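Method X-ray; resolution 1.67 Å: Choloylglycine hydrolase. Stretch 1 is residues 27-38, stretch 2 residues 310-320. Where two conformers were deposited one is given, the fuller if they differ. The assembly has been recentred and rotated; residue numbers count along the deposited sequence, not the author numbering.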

ATOM      1  N   ASN A  27      13.097  34.049   6.281  1.00 14.79           N
ATOM      2  CA  ASN A  27      14.118  34.899   6.907  1.00 14.81           C
ATOM      3  C   ASN A  27      14.338  34.532   8.373  1.00 14.47           C
ATOM      4  O   ASN A  27      14.416  35.402   9.246  1.00 14.45           O
ATOM      5  CB  ASN A  27      13.761  36.384   6.765  1.00 15.08           C
ATOM      6  CG  ASN A  27      13.745  36.849   5.320  1.00 16.02           C
ATOM      7  OD1 ASN A  27      14.540  36.396   4.493  1.00 17.54           O
ATOM      8  ND2 ASN A  27      12.843  37.773   5.011  1.00 17.27           N
ATOM      9  N   GLN A  28      14.432  33.230   8.627  1.00 14.06           N
ATOM     10  CA  GLN A  28      14.483  32.713   9.987  1.00 13.77           C
ATOM     11  C   GLN A  28      15.823  32.928  10.677  1.00 13.55           C
ATOM     12  O   GLN A  28      16.881  32.934  10.043  1.00 13.49           O
ATOM     13  CB  GLN A  28      14.098  31.229  10.038  1.00 13.77           C
ATOM     14  CG  GLN A  28      14.955  30.296   9.187  1.00 13.84           C
ATOM     15  CD  GLN A  28      14.345  29.994   7.831  1.00 14.08           C
ATOM     16  OE1 GLN A  28      13.879  30.890   7.124  1.00 13.83           O
ATOM     17  NE2 GLN A  28      14.351  28.719   7.456  1.00 14.32           N
ATOM     18  N   SER A  29      15.744  33.118  11.989  1.00 13.24           N
ATOM     19  CA  SER A  29      16.899  33.088  12.870  1.00 13.07           C
ATOM     20  C   SER A  29      16.434  32.470  14.181  1.00 12.80           C
ATOM     21  O   SER A  29      15.229  32.322  14.412  1.00 12.71           O
ATOM     22  CB  SER A  29      17.448  34.499  13.100  1.00 13.18           C
ATOM     23  OG  SER A  29      16.503  35.315  13.769  1.00 13.61           O
ATOM     24  N   ILE A  30      17.383  32.088  15.026  1.00 12.55           N
ATOM     25  CA  ILE A  30      17.049  31.611  16.359  1.00 12.51           C
ATOM     26  C   ILE A  30      16.970  32.838  17.265  1.00 12.19           C
ATOM     27  O   ILE A  30      17.950  33.572  17.423  1.00 12.48           O
ATOM     28  CB  ILE A  30      18.058  30.562  16.888  1.00 12.66           C
ATOM     29  CG1 ILE A  30      18.133  29.347  15.951  1.00 12.83           C
ATOM     30  CG2 ILE A  30      17.658  30.095  18.280  1.00 12.99           C
ATOM     31  CD1 ILE A  30      19.080  29.511  14.768  1.00 13.71           C
ATOM     32  N   ILE A  31      15.788  33.057  17.834  1.00 11.80           N
ATOM     33  CA  ILE A  31      15.481  34.282  18.573  1.00 11.34           C
ATOM     34  C   ILE A  31      15.380  34.028  20.074  1.00 11.06           C
ATOM     35  O   ILE A  31      14.649  33.138  20.515  1.00 10.75           O
ATOM     36  CB  ILE A  31      14.161  34.927  18.066  1.00 11.43           C
ATOM     37  CG1 ILE A  31      14.245  35.227  16.564  1.00 11.30           C
ATOM     38  CG2 ILE A  31      13.823  36.196  18.854  1.00 11.32           C
ATOM     39  CD1 ILE A  31      12.913  35.595  15.933  1.00 11.44           C
ATOM     40  N   PHE A  32      16.126  34.817  20.843  1.00 10.64           N
ATOM     41  CA  PHE A  32      16.038  34.816  22.299  1.00 10.46           C
ATOM     42  C   PHE A  32      15.375  36.101  22.782  1.00 10.33           C
ATOM     43  O   PHE A  32      15.786  37.201  22.404  1.00 10.27           O
ATOM     44  CB  PHE A  32      17.429  34.672  22.934  1.00 10.48           C
ATOM     45  CG  PHE A  32      17.440  34.870  24.430  1.00 10.19           C
ATOM     46  CD1 PHE A  32      17.068  33.836  25.284  1.00 10.52           C
ATOM     47  CD2 PHE A  32      17.820  36.093  24.983  1.00 10.31           C
ATOM     48  CE1 PHE A  32      17.072  34.012  26.666  1.00 10.15           C
ATOM     49  CE2 PHE A  32      17.824  36.281  26.366  1.00  9.99           C
ATOM     50  CZ  PHE A  32      17.451  35.237  27.208  1.00 10.19           C
ATOM     51  N   ILE A  33      14.348  35.949  23.617  1.00 10.16           N
ATOM     52  CA  ILE A  33      13.680  37.086  24.247  1.00 10.14           C
ATOM     53  C   ILE A  33      13.770  36.937  25.767  1.00 10.20           C
ATOM     54  O   ILE A  33      13.316  35.932  26.315  1.00 10.02           O
ATOM     55  CB  ILE A  33      12.191  37.212  23.820  1.00 10.16           C
ATOM     56  CG1 ILE A  33      12.046  37.137  22.294  1.00  9.94           C
ATOM     57  CG2 ILE A  33      11.590  38.511  24.358  1.00 10.35           C
ATOM     58  CD1 ILE A  33      10.603  37.063  21.805  1.00 10.08           C
ATOM     59  N   PRO A  34      14.363  37.934  26.453  1.00 10.44           N
ATOM     60  CA  PRO A  34      14.489  37.879  27.911  1.00 10.64           C
ATOM     61  C   PRO A  34      13.163  38.146  28.626  1.00 11.01           C
ATOM     62  O   PRO A  34      12.165  38.475  27.978  1.00 10.99           O
ATOM     63  CB  PRO A  34      15.494  38.995  28.214  1.00 10.64           C
ATOM     64  CG  PRO A  34      15.307  39.973  27.112  1.00 10.55           C
ATOM     65  CD  PRO A  34      14.955  39.164  25.894  1.00 10.37           C
ATOM     66  N   ARG A  35      13.166  37.999  29.951  1.00 11.37           N
ATOM     67  CA  ARG A  35      12.004  38.308  30.786  1.00 11.88           C
ATOM     68  C   ARG A  35      11.668  39.792  30.720  1.00 12.14           C
ATOM     69  O   ARG A  35      12.551  40.622  30.470  1.00 12.15           O
ATOM     70  CB  ARG A  35      12.281  37.955  32.249  1.00 11.83           C
ATOM     71  CG  ARG A  35      12.578  36.499  32.540  1.00 11.85           C
ATOM     72  CD  ARG A  35      13.308  36.396  33.868  1.00 11.51           C
ATOM     73  NE  ARG A  35      13.618  35.020  34.246  1.00 11.39           N
ATOM     74  CZ  ARG A  35      14.488  34.678  35.193  1.00 11.33           C
ATOM     75  NH1 ARG A  35      15.154  35.611  35.864  1.00 11.17           N
ATOM     76  NH2 ARG A  35      14.699  33.397  35.467  1.00 11.54           N
ATOM     77  N   ASN A  36      10.395  40.118  30.947  0.50 12.37           N
ATOM     78  CA  ASN A  36       9.928  41.507  31.042  0.50 12.65           C
ATOM     79  C   ASN A  36      10.236  42.354  29.797  0.50 12.83           C
ATOM     80  O   ASN A  36      10.479  43.560  29.893  0.50 12.84           O
ATOM     81  CB  ASN A  36      10.472  42.166  32.323  0.50 12.74           C
ATOM     82  CG  ASN A  36       9.724  43.434  32.702  0.50 12.90           C
ATOM     83  OD1 ASN A  36      10.328  44.496  32.858  0.50 13.39           O
ATOM     84  ND2 ASN A  36       8.407  43.329  32.851  0.50 13.35           N
ATOM     85  N   PHE A  37      10.223  41.712  28.630  1.00 12.96           N
ATOM     86  CA  PHE A  37      10.454  42.415  27.367  1.00 13.39           C
ATOM     87  C   PHE A  37       9.139  42.709  26.657  1.00 13.88           C
ATOM     88  O   PHE A  37       8.357  41.799  26.373  1.00 13.84           O
ATOM     89  CB  PHE A  37      11.397  41.634  26.445  1.00 13.47           C
ATOM     90  CG  PHE A  37      11.835  42.412  25.232  1.00 13.40           C
ATOM     91  CD1 PHE A  37      12.963  43.227  25.282  1.00 13.67           C
ATOM     92  CD2 PHE A  37      11.111  42.343  24.044  1.00 13.84           C
ATOM     93  CE1 PHE A  37      13.367  43.956  24.166  1.00 13.73           C
ATOM     94  CE2 PHE A  37      11.504  43.072  22.925  1.00 13.75           C
ATOM     95  CZ  PHE A  37      12.637  43.877  22.985  1.00 13.86           C
ATOM     96  N   LYS A  38       8.913  43.988  26.370  1.00 14.46           N
ATOM     97  CA  LYS A  38       7.686  44.438  25.723  1.00 15.15           C
ATOM     98  C   LYS A  38       7.801  44.366  24.200  1.00 15.40           C
ATOM     99  O   LYS A  38       8.608  45.073  23.589  1.00 15.43           O
ATOM    100  CB  LYS A  38       7.332  45.856  26.189  1.00 15.04           C
ATOM    101  CG  LYS A  38       6.044  46.427  25.600  1.00 15.44           C
ATOM    102  CD  LYS A  38       5.625  47.736  26.278  1.00 15.79           C
ATOM    103  CE  LYS A  38       6.682  48.834  26.166  1.00 17.21           C
ATOM    104  NZ  LYS A  38       6.979  49.225  24.758  1.00 18.34           N
ATOM    105  N   ASP A 310      17.474  38.079  32.472  1.00 11.21           N
ATOM    106  CA  ASP A 310      17.072  39.408  32.938  1.00 11.46           C
ATOM    107  C   ASP A 310      17.601  40.520  32.024  1.00 11.54           C
ATOM    108  O   ASP A 310      17.693  41.682  32.436  1.00 11.57           O
ATOM    109  CB  ASP A 310      17.548  39.639  34.377  1.00 11.33           C
ATOM    110  CG  ASP A 310      16.883  38.706  35.376  1.00 11.71           C
ATOM    111  OD1 ASP A 310      15.658  38.473  35.271  1.00 11.50           O
ATOM    112  OD2 ASP A 310      17.589  38.215  36.282  1.00 12.00           O
ATOM    113  N   GLY A 311      17.936  40.161  30.785  1.00 11.73           N
ATOM    114  CA  GLY A 311      18.445  41.113  29.794  1.00 11.96           C
ATOM    115  C   GLY A 311      17.404  42.109  29.313  1.00 12.18           C
ATOM    116  O   GLY A 311      16.228  42.011  29.670  1.00 12.27           O
ATOM    117  N   ASN A 312      17.838  43.063  28.493  1.00 12.38           N
ATOM    118  CA  ASN A 312      16.966  44.150  28.034  1.00 12.63           C
ATOM    119  C   ASN A 312      16.735  44.201  26.518  1.00 12.79           C
ATOM    120  O   ASN A 312      16.044  45.094  26.021  1.00 12.84           O
ATOM    121  CB  ASN A 312      17.482  45.506  28.548  1.00 12.61           C
ATOM    122  CG  ASN A 312      18.893  45.831  28.064  1.00 12.72           C
ATOM    123  OD1 ASN A 312      19.385  45.264  27.087  1.00 12.92           O
ATOM    124  ND2 ASN A 312      19.546  46.763  28.751  1.00 13.30           N
ATOM    125  N   GLU A 313      17.312  43.244  25.796  1.00 12.97           N
ATOM    126  CA  GLU A 313      17.241  43.224  24.336  1.00 13.27           C
ATOM    127  C   GLU A 313      16.943  41.834  23.793  1.00 12.91           C
ATOM    128  O   GLU A 313      17.303  40.828  24.407  1.00 12.77           O
ATOM    129  CB  GLU A 313      18.563  43.700  23.730  1.00 13.29           C
ATOM    130  CG  GLU A 313      18.814  45.200  23.781  1.00 14.26           C
ATOM    131  CD  GLU A 313      20.099  45.599  23.068  1.00 14.37           C
ATOM    132  OE1 GLU A 313      20.911  44.706  22.732  1.00 16.60           O
ATOM    133  OE2 GLU A 313      20.300  46.811  22.842  1.00 16.53           O
ATOM    134  N   ILE A 314      16.291  41.793  22.634  1.00 12.76           N
ATOM    135  CA  ILE A 314      16.185  40.563  21.857  1.00 12.68           C
ATOM    136  C   ILE A 314      17.569  40.229  21.292  1.00 12.63           C
ATOM    137  O   ILE A 314      18.278  41.116  20.807  1.00 12.53           O
ATOM    138  CB  ILE A 314      15.143  40.688  20.711  1.00 12.69           C
ATOM    139  CG1 ILE A 314      13.719  40.707  21.284  1.00 12.56           C
ATOM    140  CG2 ILE A 314      15.298  39.550  19.694  1.00 12.63           C
ATOM    141  CD1 ILE A 314      12.623  40.942  20.248  1.00 12.95           C
ATOM    142  N   LYS A 315      17.948  38.958  21.388  1.00 12.57           N
ATOM    143  CA  LYS A 315      19.201  38.459  20.827  1.00 12.71           C
ATOM    144  C   LYS A 315      18.890  37.411  19.763  1.00 12.75           C
ATOM    145  O   LYS A 315      18.089  36.505  19.999  1.00 12.81           O
ATOM    146  CB  LYS A 315      20.077  37.858  21.936  1.00 12.78           C
ATOM    147  CG  LYS A 315      21.348  37.152  21.461  1.00 13.20           C
ATOM    148  CD  LYS A 315      22.434  38.134  21.050  1.00 13.67           C
ATOM    149  CE  LYS A 315      23.604  37.416  20.394  1.00 14.35           C
ATOM    150  NZ  LYS A 315      24.752  38.333  20.141  1.00 15.03           N
ATOM    151  N   THR A 316      19.513  37.543  18.594  1.00 12.66           N
ATOM    152  CA  THR A 316      19.330  36.564  17.520  1.00 12.89           C
ATOM    153  C   THR A 316      20.631  35.843  17.182  1.00 12.85           C
ATOM    154  O   THR A 316      21.722  36.403  17.327  1.00 12.70           O
ATOM    155  CB  THR A 316      18.751  37.196  16.225  1.00 12.89           C
ATOM    156  OG1 THR A 316      19.714  38.081  15.638  1.00 13.39           O
ATOM    157  CG2 THR A 316      17.454  37.952  16.510  1.00 13.07           C
ATOM    158  N   TYR A 317      20.498  34.596  16.739  1.00 12.94           N
ATOM    159  CA  TYR A 317      21.622  33.805  16.248  1.00 13.11           C
ATOM    160  C   TYR A 317      21.364  33.356  14.811  1.00 13.01           C
ATOM    161  O   TYR A 317      20.243  32.976  14.462  1.00 12.96           O
ATOM    162  CB  TYR A 317      21.886  32.605  17.165  1.00 13.40           C
ATOM    163  CG  TYR A 317      22.589  32.975  18.457  1.00 13.83           C
ATOM    164  CD1 TYR A 317      23.975  33.122  18.498  1.00 14.27           C
ATOM    165  CD2 TYR A 317      21.869  33.182  19.633  1.00 14.52           C
ATOM    166  CE1 TYR A 317      24.631  33.469  19.679  1.00 14.46           C
ATOM    167  CE2 TYR A 317      22.514  33.526  20.821  1.00 14.10           C
ATOM    168  CZ  TYR A 317      23.894  33.666  20.836  1.00 14.28           C
ATOM    169  OH  TYR A 317      24.539  34.009  22.002  1.00 14.31           O
ATOM    170  N   LYS A 318      22.411  33.405  13.989  1.00 12.90           N
ATOM    171  CA  LYS A 318      22.301  33.157  12.550  1.00 12.91           C
ATOM    172  C   LYS A 318      21.966  31.705  12.201  1.00 12.69           C
ATOM    173  O   LYS A 318      22.599  30.769  12.692  1.00 12.70           O
ATOM    174  CB  LYS A 318      23.584  33.595  11.830  1.00 12.82           C
ATOM    175  CG  LYS A 318      23.459  33.662  10.312  1.00 13.23           C
ATOM    176  CD  LYS A 318      24.779  34.024   9.652  1.00 13.41           C
ATOM    177  CE  LYS A 318      24.678  33.923   8.136  1.00 14.26           C
ATOM    178  NZ  LYS A 318      25.964  34.254   7.460  1.00 15.50           N
ATOM    179  N   TYR A 319      20.959  31.550  11.344  1.00 12.54           N
ATOM    180  CA  TYR A 319      20.526  30.265  10.802  1.00 12.51           C
ATOM    181  C   TYR A 319      21.657  29.641   9.979  1.00 12.57           C
ATOM    182  O   TYR A 319      22.107  30.223   8.991  1.00 12.69           O
ATOM    183  CB  TYR A 319      19.285  30.502   9.939  1.00 12.30           C
ATOM    184  CG  TYR A 319      18.614  29.281   9.348  1.00 12.16           C
ATOM    185  CD1 TYR A 319      17.817  28.448  10.132  1.00 11.80           C
ATOM    186  CD2 TYR A 319      18.736  28.992   7.990  1.00 12.09           C
ATOM    187  CE1 TYR A 319      17.176  27.338   9.580  1.00 11.80           C
ATOM    188  CE2 TYR A 319      18.101  27.887   7.428  1.00 11.82           C
ATOM    189  CZ  TYR A 319      17.321  27.068   8.229  1.00 11.97           C
ATOM    190  OH  TYR A 319      16.693  25.974   7.676  1.00 11.93           O
ATOM    191  N   ASN A 320      22.115  28.465  10.402  1.00 12.71           N
ATOM    192  CA  ASN A 320      23.296  27.829   9.814  1.00 12.92           C
ATOM    193  C   ASN A 320      22.973  26.932   8.619  1.00 13.11           C
ATOM    194  O   ASN A 320      22.509  25.805   8.789  1.00 13.08           O
ATOM    195  CB  ASN A 320      24.063  27.041  10.887  1.00 12.95           C
ATOM    196  CG  ASN A 320      25.452  26.613  10.430  1.00 13.31           C
ATOM    197  OD1 ASN A 320      25.665  26.264   9.267  1.00 13.73           O
ATOM    198  ND2 ASN A 320      26.405  26.626  11.356  1.00 13.51           N
TER
HETATM  199  O   HOH W   1      19.522  33.890  10.304  1.00 15.20           O
HETATM  200  O   HOH W   2      14.450  41.610  32.115  1.00 19.25           O
HETATM  201  O   HOH W   3      13.638  42.707  28.862  1.00 19.43           O

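The two stretches pair as antiparallel strands, burying 877 Å² between them. Two hydrogen-bonded pairs form the backbone ladder: Ile30 N to Tyr317 O (3.0 Å) with Tyr317 N to Ile30 O (2.8 Å), and Phe32 N to Lys315 O (2.7 Å) with Lys315 N to Phe32 O (3.0 Å). Between them, Ile31 faces Thr316 as a non-hydrogen-bonded pair, on the opposite face of the sheet from Ile30, Phe32, Tyr317 and Lys315. Ile30, Ile31 and Phe32 are apolar and buried, whereas Lys315 is exposed.

Beyond the ladder, water takes over. At one end, water 1 donates to Gln28 O and accepts from Tyr319 N, bridging backbone atoms 4.5 Å apart, too far to bond directly. At the other, waters 2 and 3 each donate to both Arg35 O and Gly311 O; Pro34 has no amide hydrogen to donate, and its CD packs against Glu313 O (3.2 Å).

Apolar contacts centre on Ile314. Its CG2 meets Ile31 CG2 at 3.8 Å, while its CG1 lies over one face of the Phe37 ring, 4.0 Å from the centroid. Likewise, Gln28 CG lies 3.7 Å from the centroid of the Tyr319 ring.

Near Pro34, in a salt bridge, the Arg35 side chain, extended beyond chi1 (m), brings NH1 to 3.0 Å from Asp310 OD1.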